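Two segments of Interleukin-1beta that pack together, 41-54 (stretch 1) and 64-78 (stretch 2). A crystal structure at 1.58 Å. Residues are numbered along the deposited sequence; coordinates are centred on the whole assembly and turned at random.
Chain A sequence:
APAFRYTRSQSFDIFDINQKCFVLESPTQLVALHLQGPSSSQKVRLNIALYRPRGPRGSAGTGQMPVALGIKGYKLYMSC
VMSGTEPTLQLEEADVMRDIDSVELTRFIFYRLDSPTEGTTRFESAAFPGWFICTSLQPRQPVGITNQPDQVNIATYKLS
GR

Stretch 1 41-54: SQKVRLNIALYRPR
Stretch 2 (64-78) QMPVALGIKGYKLYM

The contact is an antiparallel pairing of two strands, the first running through Leu-46 to Pro-53, the second through Pro-66 to Gly-70, whose N-to-C directions differ by 147° and whose axes approach to 4.5 Å. Register follows from the CA-CA distances: Leu-46 to Ile-71 5.1 Å, Asn-47 to Gly-70 4.7 Å, Ile-48 to Leu-69 4.9 Å, Ala-49 to Ala-68 5.0 Å and Leu-50 to Val-67 4.6 Å. Backbone angles are extended, for example -87/118 at Ala-49 and -137/157 at Val-67.

Six backbone hydrogen bonds fix this register, with N-H...O angles of 152-161°. Asn-47 and Gly-70 form a reciprocal pair (Asn-47 N to Gly-70 O 2.8 Å, Gly-70 N to Asn-47 O 2.9 Å), as do Ala-49 and Ala-68 (Ala-49 N to Ala-68 O and Ala-68 N to Ala-49 O, both 2.9 Å). Single bonds lie beyond them: Lys-72 N to Arg-45 O and Tyr-51 N to Pro-66 O, both 2.9 Å. As a proline, Pro-66 has no amide hydrogen to return the latter. CA-H...O contacts supplement the ladder, the shortest from Val-67 CA to Ala-49 O at 3.0 Å.

Apolar packing follows the alternation of side chains. Leu-46, Ile-48, Leu-50, Val-67, Leu-69 and Ile-71 share one face. There Ile-48 (m, t) places CG2 3.6 Å from Val-67 CG1 and CG1 3.8 Å from Leu-69 CD2; Leu-46 (m, t) brings CD2 to 3.9 Å from Ile-71 CD1, and Leu-50 (t, p) sets CD1 4.1 Å from Val-67 CG1. On the other face Ala-49 CB and Ala-68 CB are 4.2 Å apart. Tyr-51 (chi1 -74°, chi2 -99°) reaches Ala-68 CB with CE2 at 3.8 Å, while Pro-66 O and Val-67 CA lie at its ring edge. An ideal CB on Gly-70 would be only 3.1 Å from Asn-47 O, a tight fit.

A type II turn spans Ile-71 to Tyr-74. Its Tyr-74 N to Ile-71 O hydrogen bond is 3.1 Å, and Gly-73 adopts 89/-5, where a CB would jam against the preceding carbonyl. Lys-72 (t, t, t, m) extends its side chain near Arg-45, yet Arg-45 NH2 and Lys-72 NZ, 4.4 Å apart, carry like charges.

Three waters bridge the stretches. Water 1 donates to Gln-42 O (2.6 Å) and lies 3.0 Å from Tyr-74 OH; water 2 accepts from Arg-45 N (2.9 Å) and donates to Lys-72 O (2.7 Å); water 3 donates to Asn-47 O (2.9 Å) and hydrogen-bonds Tyr-77 OH (2.7 Å).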

# COMPACT_ATOMS: atom_id res chain seq x y z
N SER A 41 13.70 11.35 -10.76
CA SER A 41 12.86 10.44 -9.95
C SER A 41 11.40 10.53 -10.37
O SER A 41 10.86 11.62 -10.50
CB SER A 41 12.99 10.77 -8.47
OG SER A 41 14.32 10.57 -8.05
N GLN A 42 10.79 9.37 -10.58
CA GLN A 42 9.46 9.30 -11.14
C GLN A 42 8.46 8.86 -10.07
O GLN A 42 8.60 7.78 -9.46
CB GLN A 42 9.42 8.37 -12.35
CG GLN A 42 10.24 8.95 -13.50
CD GLN A 42 10.44 8.01 -14.68
OE1 GLN A 42 9.84 6.94 -14.76
NE2 GLN A 42 11.28 8.43 -15.63
N LYS A 43 7.47 9.71 -9.84
CA LYS A 43 6.43 9.45 -8.84
C LYS A 43 5.66 8.17 -9.15
O LYS A 43 5.26 7.91 -10.29
CB LYS A 43 5.48 10.66 -8.81
CG LYS A 43 4.28 10.53 -7.96
CD LYS A 43 3.61 11.88 -7.80
CE LYS A 43 2.78 12.23 -9.01
NZ LYS A 43 1.83 13.29 -8.61
N VAL A 44 5.45 7.36 -8.11
CA VAL A 44 4.71 6.14 -8.22
C VAL A 44 3.20 6.40 -8.17
O VAL A 44 2.73 7.17 -7.33
CB VAL A 44 5.16 5.16 -7.10
CG1 VAL A 44 4.12 4.08 -6.86
CG2 VAL A 44 6.54 4.59 -7.45
N ARG A 45 2.45 5.81 -9.11
CA ARG A 45 0.99 5.75 -9.02
C ARG A 45 0.62 4.33 -8.63
O ARG A 45 1.41 3.39 -8.85
CB ARG A 45 0.31 6.12 -10.34
CG ARG A 45 0.44 7.59 -10.66
CD ARG A 45 -0.87 8.17 -11.17
NE ARG A 45 -1.40 7.56 -12.38
CZ ARG A 45 -2.68 7.62 -12.77
NH1 ARG A 45 -3.60 8.25 -12.04
NH2 ARG A 45 -3.04 7.03 -13.91
N LEU A 46 -0.55 4.15 -8.02
CA LEU A 46 -0.99 2.82 -7.63
C LEU A 46 -2.09 2.33 -8.56
O LEU A 46 -3.03 3.07 -8.87
CB LEU A 46 -1.52 2.80 -6.18
CG LEU A 46 -0.53 3.21 -5.08
CD1 LEU A 46 -1.18 3.05 -3.70
CD2 LEU A 46 0.79 2.37 -5.14
N ASN A 47 -1.99 1.09 -9.00
CA ASN A 47 -3.09 0.49 -9.72
C ASN A 47 -3.78 -0.34 -8.66
O ASN A 47 -3.29 -1.42 -8.28
CB ASN A 47 -2.59 -0.39 -10.88
CG ASN A 47 -3.44 -0.22 -12.15
OD1 ASN A 47 -4.62 0.18 -12.10
ND2 ASN A 47 -2.87 -0.62 -13.28
N ILE A 48 -4.87 0.19 -8.13
CA ILE A 48 -5.58 -0.44 -7.01
C ILE A 48 -6.60 -1.44 -7.52
O ILE A 48 -7.60 -1.06 -8.16
CB ILE A 48 -6.24 0.60 -6.08
CG1 ILE A 48 -5.15 1.57 -5.57
CG2 ILE A 48 -6.97 -0.13 -4.93
CD1 ILE A 48 -5.62 2.55 -4.50
N ALA A 49 -6.32 -2.72 -7.30
CA ALA A 49 -7.24 -3.78 -7.74
C ALA A 49 -8.27 -3.99 -6.66
O ALA A 49 -7.93 -4.37 -5.52
CB ALA A 49 -6.49 -5.07 -7.97
N LEU A 50 -9.53 -3.76 -6.99
CA LEU A 50 -10.60 -4.01 -6.05
C LEU A 50 -11.09 -5.45 -6.13
O LEU A 50 -11.32 -5.97 -7.23
CB LEU A 50 -11.75 -3.01 -6.31
CG LEU A 50 -13.02 -3.07 -5.47
CD1 LEU A 50 -12.69 -2.80 -4.01
CD2 LEU A 50 -14.07 -2.08 -6.05
N TYR A 51 -11.26 -6.07 -4.96
CA TYR A 51 -11.75 -7.45 -4.85
C TYR A 51 -13.13 -7.48 -4.21
O TYR A 51 -13.49 -6.57 -3.45
CB TYR A 51 -10.75 -8.29 -4.04
CG TYR A 51 -9.50 -8.60 -4.84
CD1 TYR A 51 -9.35 -9.85 -5.48
CD2 TYR A 51 -8.49 -7.65 -4.99
CE1 TYR A 51 -8.21 -10.11 -6.27
CE2 TYR A 51 -7.36 -7.91 -5.75
CZ TYR A 51 -7.23 -9.14 -6.39
OH TYR A 51 -6.10 -9.35 -7.15
N ARG A 52 -13.89 -8.52 -4.52
CA ARG A 52 -15.11 -8.88 -3.80
C ARG A 52 -14.87 -10.14 -2.96
O ARG A 52 -14.33 -11.12 -3.48
CB ARG A 52 -16.25 -9.13 -4.78
CG ARG A 52 -16.80 -7.89 -5.48
CD ARG A 52 -17.95 -8.24 -6.44
NE ARG A 52 -18.32 -7.10 -7.29
CZ ARG A 52 -18.45 -7.13 -8.62
NH1 ARG A 52 -18.25 -8.24 -9.32
NH2 ARG A 52 -18.80 -6.03 -9.25
N PRO A 53 -15.28 -10.14 -1.68
CA PRO A 53 -15.16 -11.36 -0.86
C PRO A 53 -16.01 -12.51 -1.42
O PRO A 53 -17.07 -12.26 -2.00
CB PRO A 53 -15.69 -10.93 0.52
CG PRO A 53 -15.66 -9.45 0.51
CD PRO A 53 -15.89 -9.03 -0.91
N ARG A 54 -15.52 -13.74 -1.27
CA ARG A 54 -16.29 -14.94 -1.59
C ARG A 54 -16.65 -15.69 -0.30
O ARG A 54 -16.22 -15.31 0.80
CB ARG A 54 -15.51 -15.86 -2.54
N GLN A 64 -14.28 -3.48 5.22
CA GLN A 64 -14.28 -4.12 3.90
C GLN A 64 -14.33 -3.23 2.65
O GLN A 64 -15.36 -2.64 2.31
CB GLN A 64 -15.28 -5.27 3.84
CG GLN A 64 -14.76 -6.52 4.53
CD GLN A 64 -14.91 -7.75 3.67
OE1 GLN A 64 -13.98 -8.56 3.56
NE2 GLN A 64 -16.07 -7.90 3.05
N MET A 65 -13.17 -3.12 2.02
CA MET A 65 -12.96 -2.83 0.62
C MET A 65 -11.59 -3.48 0.46
O MET A 65 -10.57 -2.82 0.63
CB MET A 65 -12.78 -1.34 0.34
CG MET A 65 -14.00 -0.58 -0.15
SD MET A 65 -13.49 1.11 -0.57
CE MET A 65 -12.81 0.87 -2.22
N PRO A 66 -11.57 -4.79 0.15
CA PRO A 66 -10.29 -5.47 0.05
C PRO A 66 -9.65 -5.14 -1.30
O PRO A 66 -10.35 -5.18 -2.33
CB PRO A 66 -10.66 -6.95 0.16
CG PRO A 66 -12.13 -7.05 -0.27
CD PRO A 66 -12.72 -5.65 -0.16
N VAL A 67 -8.37 -4.78 -1.29
CA VAL A 67 -7.67 -4.36 -2.50
C VAL A 67 -6.28 -4.96 -2.57
O VAL A 67 -5.70 -5.33 -1.54
CB VAL A 67 -7.52 -2.80 -2.59
CG1 VAL A 67 -8.88 -2.12 -2.63
CG2 VAL A 67 -6.67 -2.23 -1.42
N ALA A 68 -5.73 -5.07 -3.80
CA ALA A 68 -4.29 -5.29 -3.96
C ALA A 68 -3.72 -3.99 -4.50
O ALA A 68 -4.42 -3.28 -5.24
CB ALA A 68 -3.99 -6.44 -4.90
N LEU A 69 -2.47 -3.69 -4.16
CA LEU A 69 -1.84 -2.40 -4.51
C LEU A 69 -0.70 -2.64 -5.49
O LEU A 69 0.37 -3.11 -5.11
CB LEU A 69 -1.34 -1.70 -3.27
CG LEU A 69 -2.45 -1.46 -2.23
CD1 LEU A 69 -1.84 -0.83 -0.99
CD2 LEU A 69 -3.54 -0.56 -2.82
N GLY A 70 -0.98 -2.37 -6.77
CA GLY A 70 0.01 -2.53 -7.82
C GLY A 70 0.81 -1.25 -7.97
O GLY A 70 0.28 -0.14 -7.84
N ILE A 71 2.11 -1.40 -8.19
CA ILE A 71 3.00 -0.26 -8.40
C ILE A 71 2.98 -0.01 -9.90
O ILE A 71 3.64 -0.76 -10.65
CB ILE A 71 4.44 -0.56 -7.91
CG1 ILE A 71 4.43 -1.12 -6.47
CG2 ILE A 71 5.30 0.70 -8.00
CD1 ILE A 71 3.63 -0.24 -5.48
N LYS A 72 2.19 0.98 -10.33
CA LYS A 72 1.81 1.14 -11.73
C LYS A 72 3.03 1.32 -12.63
O LYS A 72 3.88 2.18 -12.39
CB LYS A 72 0.84 2.31 -11.90
CG LYS A 72 0.36 2.45 -13.34
CD LYS A 72 -0.79 3.46 -13.32
CE LYS A 72 -1.55 3.48 -14.65
NZ LYS A 72 -0.66 3.79 -15.79
N GLY A 73 3.12 0.46 -13.63
CA GLY A 73 4.21 0.51 -14.62
C GLY A 73 5.46 -0.27 -14.28
O GLY A 73 6.40 -0.35 -15.11
N TYR A 74 5.50 -0.84 -13.07
CA TYR A 74 6.66 -1.58 -12.63
C TYR A 74 6.40 -3.09 -12.45
O TYR A 74 7.33 -3.83 -12.10
CB TYR A 74 7.19 -0.99 -11.34
CG TYR A 74 7.75 0.40 -11.44
CD1 TYR A 74 6.98 1.52 -11.12
CD2 TYR A 74 9.08 0.60 -11.81
CE1 TYR A 74 7.52 2.81 -11.14
CE2 TYR A 74 9.64 1.89 -11.85
CZ TYR A 74 8.85 2.98 -11.51
OH TYR A 74 9.38 4.24 -11.54
N LYS A 75 5.15 -3.52 -12.69
CA LYS A 75 4.80 -4.94 -12.66
C LYS A 75 5.06 -5.57 -11.28
O LYS A 75 5.44 -6.75 -11.14
CB LYS A 75 5.51 -5.67 -13.84
CG LYS A 75 4.99 -5.28 -15.28
CD LYS A 75 5.46 -3.90 -15.74
CE LYS A 75 5.18 -3.69 -17.22
NZ LYS A 75 5.60 -2.32 -17.64
N LEU A 76 4.81 -4.77 -10.24
CA LEU A 76 4.99 -5.19 -8.85
C LEU A 76 3.66 -5.03 -8.12
O LEU A 76 2.88 -4.15 -8.45
CB LEU A 76 6.01 -4.29 -8.15
CG LEU A 76 7.47 -4.31 -8.68
CD1 LEU A 76 8.31 -3.18 -8.09
CD2 LEU A 76 8.16 -5.67 -8.39
N TYR A 77 3.44 -5.89 -7.12
CA TYR A 77 2.38 -5.67 -6.12
C TYR A 77 2.97 -5.63 -4.71
O TYR A 77 3.96 -6.31 -4.43
CB TYR A 77 1.29 -6.75 -6.20
CG TYR A 77 0.30 -6.49 -7.31
CD1 TYR A 77 -0.90 -5.82 -7.04
CD2 TYR A 77 0.56 -6.86 -8.63
CE1 TYR A 77 -1.82 -5.56 -8.04
CE2 TYR A 77 -0.36 -6.61 -9.64
CZ TYR A 77 -1.55 -5.94 -9.33
OH TYR A 77 -2.46 -5.64 -10.30
N MET A 78 2.37 -4.79 -3.83
CA MET A 78 2.79 -4.75 -2.42
C MET A 78 2.32 -6.01 -1.72
O MET A 78 1.24 -6.53 -2.01
CB MET A 78 2.15 -3.56 -1.71
CG MET A 78 2.49 -2.25 -2.36
SD MET A 78 2.07 -0.93 -1.19
CE MET A 78 3.64 -0.64 -0.45
O HOH W 1 10.08 5.67 -8.99
O HOH W 2 3.90 4.72 -11.35
O HOH W 3 -4.14 -3.60 -10.06